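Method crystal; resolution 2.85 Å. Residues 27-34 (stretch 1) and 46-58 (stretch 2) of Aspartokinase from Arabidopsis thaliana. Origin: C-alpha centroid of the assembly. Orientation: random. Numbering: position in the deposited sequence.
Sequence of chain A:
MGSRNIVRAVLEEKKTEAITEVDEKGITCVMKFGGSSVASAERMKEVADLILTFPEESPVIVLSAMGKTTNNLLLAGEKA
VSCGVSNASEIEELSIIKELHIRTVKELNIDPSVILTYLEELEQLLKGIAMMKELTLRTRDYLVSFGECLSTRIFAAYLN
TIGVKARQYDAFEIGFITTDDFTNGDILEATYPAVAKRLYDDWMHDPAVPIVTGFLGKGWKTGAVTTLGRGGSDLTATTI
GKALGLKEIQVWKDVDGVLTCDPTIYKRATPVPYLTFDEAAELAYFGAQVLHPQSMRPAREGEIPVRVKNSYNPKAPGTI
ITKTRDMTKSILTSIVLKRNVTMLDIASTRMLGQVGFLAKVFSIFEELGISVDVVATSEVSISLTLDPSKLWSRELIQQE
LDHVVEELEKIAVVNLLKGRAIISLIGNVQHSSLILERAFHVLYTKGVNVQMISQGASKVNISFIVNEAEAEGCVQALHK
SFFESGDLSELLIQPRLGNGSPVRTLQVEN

Stretch 1 (27-34) ITCVMKFG
Stretch 2 46-58: EVADLILTFPEES

A strand that packs against a helix often divides its contacts into two kinds: polar ones where backbone groups are left free beyond the regular elements, and apolar ones where the helix has already satisfied its own. Residues 27–34 and 46–58 of Arabidopsis aspartokinase illustrate this division. In the first stretch T28 departs from the extended form at phi/psi -103/-30; C29 is more fully stretched at -166/166, and the chain from V30 to F33 is extended near -115/130. The second opens as a helix that begins earlier in the chain, then passes through a type I turn from F54 to E57 before S58 extends at -114/98. The two run in opposite directions: the CA atoms of I27 and S58 lie 5.1 Å apart, those of M31 and I51 9.1 Å, and those of F33 and V47 8.2 Å. The short spacing admits direct backbone bonding, whereas the longer ones leave room for side chains.

The helix supplies its own backbone partners. L50 N donates to E46 O (N to O, 2.9 Å), I51 N to V47 O (3.0 Å, N to O) and L52 N to A48 O (3.0 Å, N to O). Near the end the reach shortens, T53 N bonding L50 O (N to O, 3.0 Å) and F54 N making a weak bond to I51 O (N to O, 3.4 Å). The T53 side chain (chi1 m) turns back, its OG1 donating to D49 O at 2.6 Å. The turn is closed by E57 N to F54 O, 3.0 Å from N to O.

At S58 the satisfaction comes from the other stretch. T28 N donates to S58 O over 2.9 Å, N to O, nearly straight at 173°. In return S58 N donates to T28 OG1, 2.8 Å from N to OG1 with an angle of 145°. One threonine thus serves both backbone polar groups of S58, its amide meeting the carbonyl and its hydroxyl accepting from the amide. T28 has its CA-to-CB bond toward the second stretch and chi1 p (45°). E57 OE2, which is also hydrogen-bonded elsewhere in the structure, lies 3.4 Å from T28 OG1, at best a weak partner. The E57 side chain (chi1 t, chi2 p) brings CG to 3.7 Å from C29 SG, with C29 in the p rotamer. Beside the main pair, I27 CA approaches S58 O at 3.6 Å in a CA-H...O contact.

Further along, the chemistry is apolar. F33 (chi1 m, chi2 -88°) receives V47 (chi1 t) over one ring face: V47 CG1 sits 3.7 Å from the ring centroid, only 7° off the normal, a CH-pi contact with the aromatic cloud. L50 (m, t) adds CD1 at 3.8 Å from F33 CE1, obliquely. M31, with chi1 m and chi2 t, extends its CE to 4.4 Å from F54 CD1, a looser contact. M31 and F33 point toward the second stretch, while V30 before them points away and K32 between them is out of reach, its NZ hydrogen-bonded elsewhere in the structure: the alternation expected of a strand.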

ATOM      1  N   ILE A  27     -20.890 -33.221  25.156  1.00 78.64           N
ATOM      2  CA  ILE A  27     -19.613 -32.508  25.052  1.00 77.54           C
ATOM      3  C   ILE A  27     -19.854 -31.032  25.388  1.00 76.88           C
ATOM      4  O   ILE A  27     -20.796 -30.430  24.868  1.00 77.02           O
ATOM      5  CB  ILE A  27     -19.012 -32.626  23.619  1.00 77.48           C
ATOM      6  CG1 ILE A  27     -18.803 -34.093  23.209  1.00 77.09           C
ATOM      7  CG2 ILE A  27     -17.720 -31.824  23.499  1.00 77.54           C
ATOM      8  CD1 ILE A  27     -17.604 -34.784  23.845  1.00 76.68           C
ATOM      9  N   THR A  28     -19.020 -30.454  26.255  1.00 75.82           N
ATOM     10  CA  THR A  28     -19.232 -29.068  26.715  1.00 74.76           C
ATOM     11  C   THR A  28     -18.318 -28.026  26.072  1.00 73.94           C
ATOM     12  O   THR A  28     -18.708 -26.863  25.929  1.00 74.03           O
ATOM     13  CB  THR A  28     -19.136 -28.933  28.259  1.00 74.84           C
ATOM     14  OG1 THR A  28     -17.992 -29.650  28.740  1.00 74.76           O
ATOM     15  CG2 THR A  28     -20.397 -29.470  28.926  1.00 74.58           C
ATOM     16  N   CYS A  29     -17.111 -28.446  25.693  1.00 72.72           N
ATOM     17  CA  CYS A  29     -16.110 -27.549  25.106  1.00 71.42           C
ATOM     18  C   CYS A  29     -14.954 -28.311  24.460  1.00 70.24           C
ATOM     19  O   CYS A  29     -14.772 -29.510  24.690  1.00 70.15           O
ATOM     20  CB  CYS A  29     -15.550 -26.600  26.168  1.00 71.50           C
ATOM     21  SG  CYS A  29     -14.764 -27.477  27.529  1.00 72.36           S
ATOM     22  N   VAL A  30     -14.176 -27.590  23.658  1.00 68.74           N
ATOM     23  CA  VAL A  30     -12.959 -28.118  23.044  1.00 67.13           C
ATOM     24  C   VAL A  30     -11.725 -27.394  23.598  1.00 66.10           C
ATOM     25  O   VAL A  30     -11.702 -26.165  23.694  1.00 66.04           O
ATOM     26  CB  VAL A  30     -13.018 -28.057  21.490  1.00 67.03           C
ATOM     27  CG1 VAL A  30     -13.619 -26.743  21.009  1.00 67.03           C
ATOM     28  CG2 VAL A  30     -11.647 -28.276  20.885  1.00 66.69           C
ATOM     29  N   MET A  31     -10.719 -28.172  23.990  1.00 64.75           N
ATOM     30  CA  MET A  31      -9.466 -27.624  24.507  1.00 63.34           C
ATOM     31  C   MET A  31      -8.325 -27.967  23.564  1.00 62.50           C
ATOM     32  O   MET A  31      -8.107 -29.135  23.229  1.00 62.50           O
ATOM     33  CB  MET A  31      -9.184 -28.148  25.913  1.00 63.25           C
ATOM     34  CG  MET A  31     -10.299 -27.846  26.901  1.00 62.66           C
ATOM     35  SD  MET A  31     -10.134 -28.755  28.440  1.00 61.00           S
ATOM     36  CE  MET A  31      -9.353 -27.531  29.472  1.00 61.27           C
ATOM     37  N   LYS A  32      -7.618 -26.933  23.120  1.00 61.25           N
ATOM     38  CA  LYS A  32      -6.518 -27.096  22.185  1.00 60.09           C
ATOM     39  C   LYS A  32      -5.204 -26.872  22.906  1.00 59.69           C
ATOM     40  O   LYS A  32      -5.061 -25.912  23.670  1.00 59.64           O
ATOM     41  CB  LYS A  32      -6.656 -26.120  21.017  1.00 59.81           C
ATOM     42  CG  LYS A  32      -5.528 -26.184  20.002  1.00 58.68           C
ATOM     43  CD  LYS A  32      -4.392 -25.243  20.360  1.00 56.63           C
ATOM     44  CE  LYS A  32      -3.231 -25.407  19.409  1.00 56.08           C
ATOM     45  NZ  LYS A  32      -2.478 -24.132  19.303  1.00 56.63           N
ATOM     46  N   PHE A  33      -4.249 -27.760  22.644  1.00 59.07           N
ATOM     47  CA  PHE A  33      -2.919 -27.682  23.239  1.00 58.25           C
ATOM     48  C   PHE A  33      -1.824 -27.711  22.176  1.00 57.66           C
ATOM     49  O   PHE A  33      -1.835 -28.556  21.273  1.00 57.61           O
ATOM     50  CB  PHE A  33      -2.726 -28.812  24.257  1.00 58.26           C
ATOM     51  CG  PHE A  33      -3.611 -28.692  25.461  1.00 57.72           C
ATOM     52  CD1 PHE A  33      -3.198 -27.963  26.574  1.00 57.37           C
ATOM     53  CD2 PHE A  33      -4.863 -29.290  25.479  1.00 57.67           C
ATOM     54  CE1 PHE A  33      -4.016 -27.835  27.693  1.00 57.35           C
ATOM     55  CE2 PHE A  33      -5.697 -29.168  26.593  1.00 58.20           C
ATOM     56  CZ  PHE A  33      -5.271 -28.437  27.703  1.00 57.95           C
ATOM     57  N   GLY A  34      -0.889 -26.773  22.294  1.00 56.92           N
ATOM     58  CA  GLY A  34       0.229 -26.654  21.366  1.00 56.24           C
ATOM     59  C   GLY A  34       1.352 -27.632  21.645  1.00 55.92           C
ATOM     60  O   GLY A  34       1.264 -28.458  22.555  1.00 56.08           O
ATOM     61  N   GLU A  46       0.835 -32.619  32.960  1.00 60.35           N
ATOM     62  CA  GLU A  46       0.169 -31.358  33.304  1.00 60.86           C
ATOM     63  C   GLU A  46      -1.175 -31.261  32.591  1.00 61.01           C
ATOM     64  O   GLU A  46      -2.174 -30.860  33.194  1.00 61.01           O
ATOM     65  CB  GLU A  46       1.034 -30.144  32.933  1.00 61.04           C
ATOM     66  CG  GLU A  46       2.366 -30.023  33.685  1.00 61.91           C
ATOM     67  CD  GLU A  46       3.124 -28.740  33.346  1.00 63.40           C
ATOM     68  OE1 GLU A  46       2.929 -28.199  32.236  1.00 63.17           O
ATOM     69  OE2 GLU A  46       3.919 -28.268  34.191  1.00 64.56           O
ATOM     70  N   VAL A  47      -1.187 -31.636  31.311  1.00 61.29           N
ATOM     71  CA  VAL A  47      -2.392 -31.567  30.484  1.00 61.54           C
ATOM     72  C   VAL A  47      -3.479 -32.464  31.060  1.00 61.93           C
ATOM     73  O   VAL A  47      -4.616 -32.028  31.234  1.00 62.03           O
ATOM     74  CB  VAL A  47      -2.117 -31.935  28.996  1.00 61.47           C
ATOM     75  CG1 VAL A  47      -3.359 -31.701  28.135  1.00 61.00           C
ATOM     76  CG2 VAL A  47      -0.951 -31.131  28.449  1.00 61.31           C
ATOM     77  N   ALA A  48      -3.121 -33.708  31.373  1.00 62.50           N
ATOM     78  CA  ALA A  48      -4.063 -34.649  31.971  1.00 63.25           C
ATOM     79  C   ALA A  48      -4.599 -34.105  33.299  1.00 63.94           C
ATOM     80  O   ALA A  48      -5.782 -34.271  33.613  1.00 63.77           O
ATOM     81  CB  ALA A  48      -3.415 -36.001  32.158  1.00 63.09           C
ATOM     82  N   ASP A  49      -3.718 -33.441  34.054  1.00 64.89           N
ATOM     83  CA  ASP A  49      -4.077 -32.760  35.300  1.00 65.80           C
ATOM     84  C   ASP A  49      -5.079 -31.641  35.082  1.00 66.15           C
ATOM     85  O   ASP A  49      -5.947 -31.424  35.927  1.00 66.36           O
ATOM     86  CB  ASP A  49      -2.838 -32.187  35.991  1.00 66.03           C
ATOM     87  CG  ASP A  49      -2.320 -33.077  37.106  1.00 67.21           C
ATOM     88  OD1 ASP A  49      -2.777 -34.240  37.227  1.00 68.56           O
ATOM     89  OD2 ASP A  49      -1.448 -32.603  37.864  1.00 68.47           O
ATOM     90  N   LEU A  50      -4.947 -30.927  33.964  1.00 66.53           N
ATOM     91  CA  LEU A  50      -5.924 -29.910  33.585  1.00 66.93           C
ATOM     92  C   LEU A  50      -7.293 -30.528  33.301  1.00 67.27           C
ATOM     93  O   LEU A  50      -8.310 -30.022  33.787  1.00 67.28           O
ATOM     94  CB  LEU A  50      -5.442 -29.101  32.383  1.00 66.85           C
ATOM     95  CG  LEU A  50      -4.336 -28.089  32.677  1.00 67.49           C
ATOM     96  CD1 LEU A  50      -3.527 -27.801  31.427  1.00 68.56           C
ATOM     97  CD2 LEU A  50      -4.911 -26.806  33.252  1.00 68.05           C
ATOM     98  N   ILE A  51      -7.316 -31.623  32.538  1.00 67.57           N
ATOM     99  CA  ILE A  51      -8.563 -32.339  32.263  1.00 68.05           C
ATOM    100  C   ILE A  51      -9.270 -32.741  33.560  1.00 68.82           C
ATOM    101  O   ILE A  51     -10.480 -32.557  33.693  1.00 68.85           O
ATOM    102  CB  ILE A  51      -8.340 -33.579  31.370  1.00 67.83           C
ATOM    103  CG1 ILE A  51      -7.802 -33.149  30.001  1.00 67.39           C
ATOM    104  CG2 ILE A  51      -9.641 -34.377  31.223  1.00 67.52           C
ATOM    105  CD1 ILE A  51      -7.376 -34.294  29.103  1.00 66.51           C
ATOM    106  N   LEU A  52      -8.503 -33.263  34.517  1.00 69.80           N
ATOM    107  CA  LEU A  52      -9.044 -33.706  35.805  1.00 70.72           C
ATOM    108  C   LEU A  52      -9.415 -32.554  36.744  1.00 71.39           C
ATOM    109  O   LEU A  52     -10.071 -32.776  37.764  1.00 71.54           O
ATOM    110  CB  LEU A  52      -8.070 -34.663  36.510  1.00 70.67           C
ATOM    111  CG  LEU A  52      -7.795 -36.047  35.906  1.00 70.69           C
ATOM    112  CD1 LEU A  52      -6.669 -36.733  36.669  1.00 70.60           C
ATOM    113  CD2 LEU A  52      -9.037 -36.925  35.884  1.00 70.62           C
ATOM    114  N   THR A  53      -8.994 -31.334  36.402  1.00 72.13           N
ATOM    115  CA  THR A  53      -9.343 -30.134  37.177  1.00 72.81           C
ATOM    116  C   THR A  53     -10.815 -29.747  36.978  1.00 73.14           C
ATOM    117  O   THR A  53     -11.422 -29.120  37.849  1.00 73.26           O
ATOM    118  CB  THR A  53      -8.424 -28.928  36.820  1.00 72.85           C
ATOM    119  OG1 THR A  53      -7.049 -29.321  36.902  1.00 73.07           O
ATOM    120  CG2 THR A  53      -8.653 -27.750  37.763  1.00 73.02           C
ATOM    121  N   PHE A  54     -11.382 -30.133  35.836  1.00 73.55           N
ATOM    122  CA  PHE A  54     -12.774 -29.819  35.515  1.00 73.93           C
ATOM    123  C   PHE A  54     -13.615 -31.078  35.237  1.00 74.01           C
ATOM    124  O   PHE A  54     -13.999 -31.322  34.086  1.00 74.04           O
ATOM    125  CB  PHE A  54     -12.844 -28.869  34.312  1.00 74.08           C
ATOM    126  CG  PHE A  54     -11.950 -27.664  34.422  1.00 74.84           C
ATOM    127  CD1 PHE A  54     -10.784 -27.582  33.670  1.00 75.43           C
ATOM    128  CD2 PHE A  54     -12.281 -26.604  35.264  1.00 75.81           C
ATOM    129  CE1 PHE A  54      -9.952 -26.467  33.757  1.00 75.89           C
ATOM    130  CE2 PHE A  54     -11.454 -25.481  35.361  1.00 76.29           C
ATOM    131  CZ  PHE A  54     -10.287 -25.415  34.603  1.00 76.28           C
ATOM    132  N   PRO A  55     -13.922 -31.878  36.285  1.00 74.03           N
ATOM    133  CA  PRO A  55     -14.679 -33.122  36.071  1.00 73.94           C
ATOM    134  C   PRO A  55     -16.134 -32.841  35.697  1.00 73.74           C
ATOM    135  O   PRO A  55     -16.775 -33.648  35.016  1.00 73.66           O
ATOM    136  CB  PRO A  55     -14.603 -33.825  37.435  1.00 74.02           C
ATOM    137  CG  PRO A  55     -13.546 -33.084  38.216  1.00 74.10           C
ATOM    138  CD  PRO A  55     -13.602 -31.685  37.709  1.00 74.01           C
ATOM    139  N   GLU A  56     -16.627 -31.690  36.148  1.00 73.46           N
ATOM    140  CA  GLU A  56     -17.940 -31.162  35.777  1.00 73.18           C
ATOM    141  C   GLU A  56     -17.980 -30.629  34.334  1.00 72.60           C
ATOM    142  O   GLU A  56     -18.956 -29.995  33.928  1.00 72.61           O
ATOM    143  CB  GLU A  56     -18.388 -30.072  36.775  1.00 73.41           C
ATOM    144  CG  GLU A  56     -17.277 -29.469  37.685  1.00 74.30           C
ATOM    145  CD  GLU A  56     -16.184 -28.681  36.939  1.00 75.22           C
ATOM    146  OE1 GLU A  56     -16.466 -28.099  35.866  1.00 75.52           O
ATOM    147  OE2 GLU A  56     -15.039 -28.633  37.445  1.00 74.98           O
ATOM    148  N   GLU A  57     -16.920 -30.894  33.571  1.00 71.88           N
ATOM    149  CA  GLU A  57     -16.826 -30.489  32.168  1.00 71.04           C
ATOM    150  C   GLU A  57     -16.396 -31.690  31.317  1.00 70.22           C
ATOM    151  O   GLU A  57     -15.553 -32.480  31.740  1.00 70.15           O
ATOM    152  CB  GLU A  57     -15.818 -29.344  32.028  1.00 71.25           C
ATOM    153  CG  GLU A  57     -16.090 -28.366  30.886  1.00 71.89           C
ATOM    154  CD  GLU A  57     -17.042 -27.239  31.264  1.00 72.63           C
ATOM    155  OE1 GLU A  57     -17.137 -26.903  32.466  1.00 72.64           O
ATOM    156  OE2 GLU A  57     -17.691 -26.679  30.350  1.00 73.22           O
ATOM    157  N   SER A  58     -16.987 -31.834  30.133  1.00 69.30           N
ATOM    158  CA  SER A  58     -16.675 -32.949  29.228  1.00 68.55           C
ATOM    159  C   SER A  58     -16.012 -32.427  27.954  1.00 67.90           C
ATOM    160  O   SER A  58     -16.704 -31.988  27.030  1.00 68.10           O
ATOM    161  CB  SER A  58     -17.942 -33.741  28.869  1.00 68.65           C
ATOM    162  OG  SER A  58     -18.479 -34.423  29.990  1.00 68.64           O
TER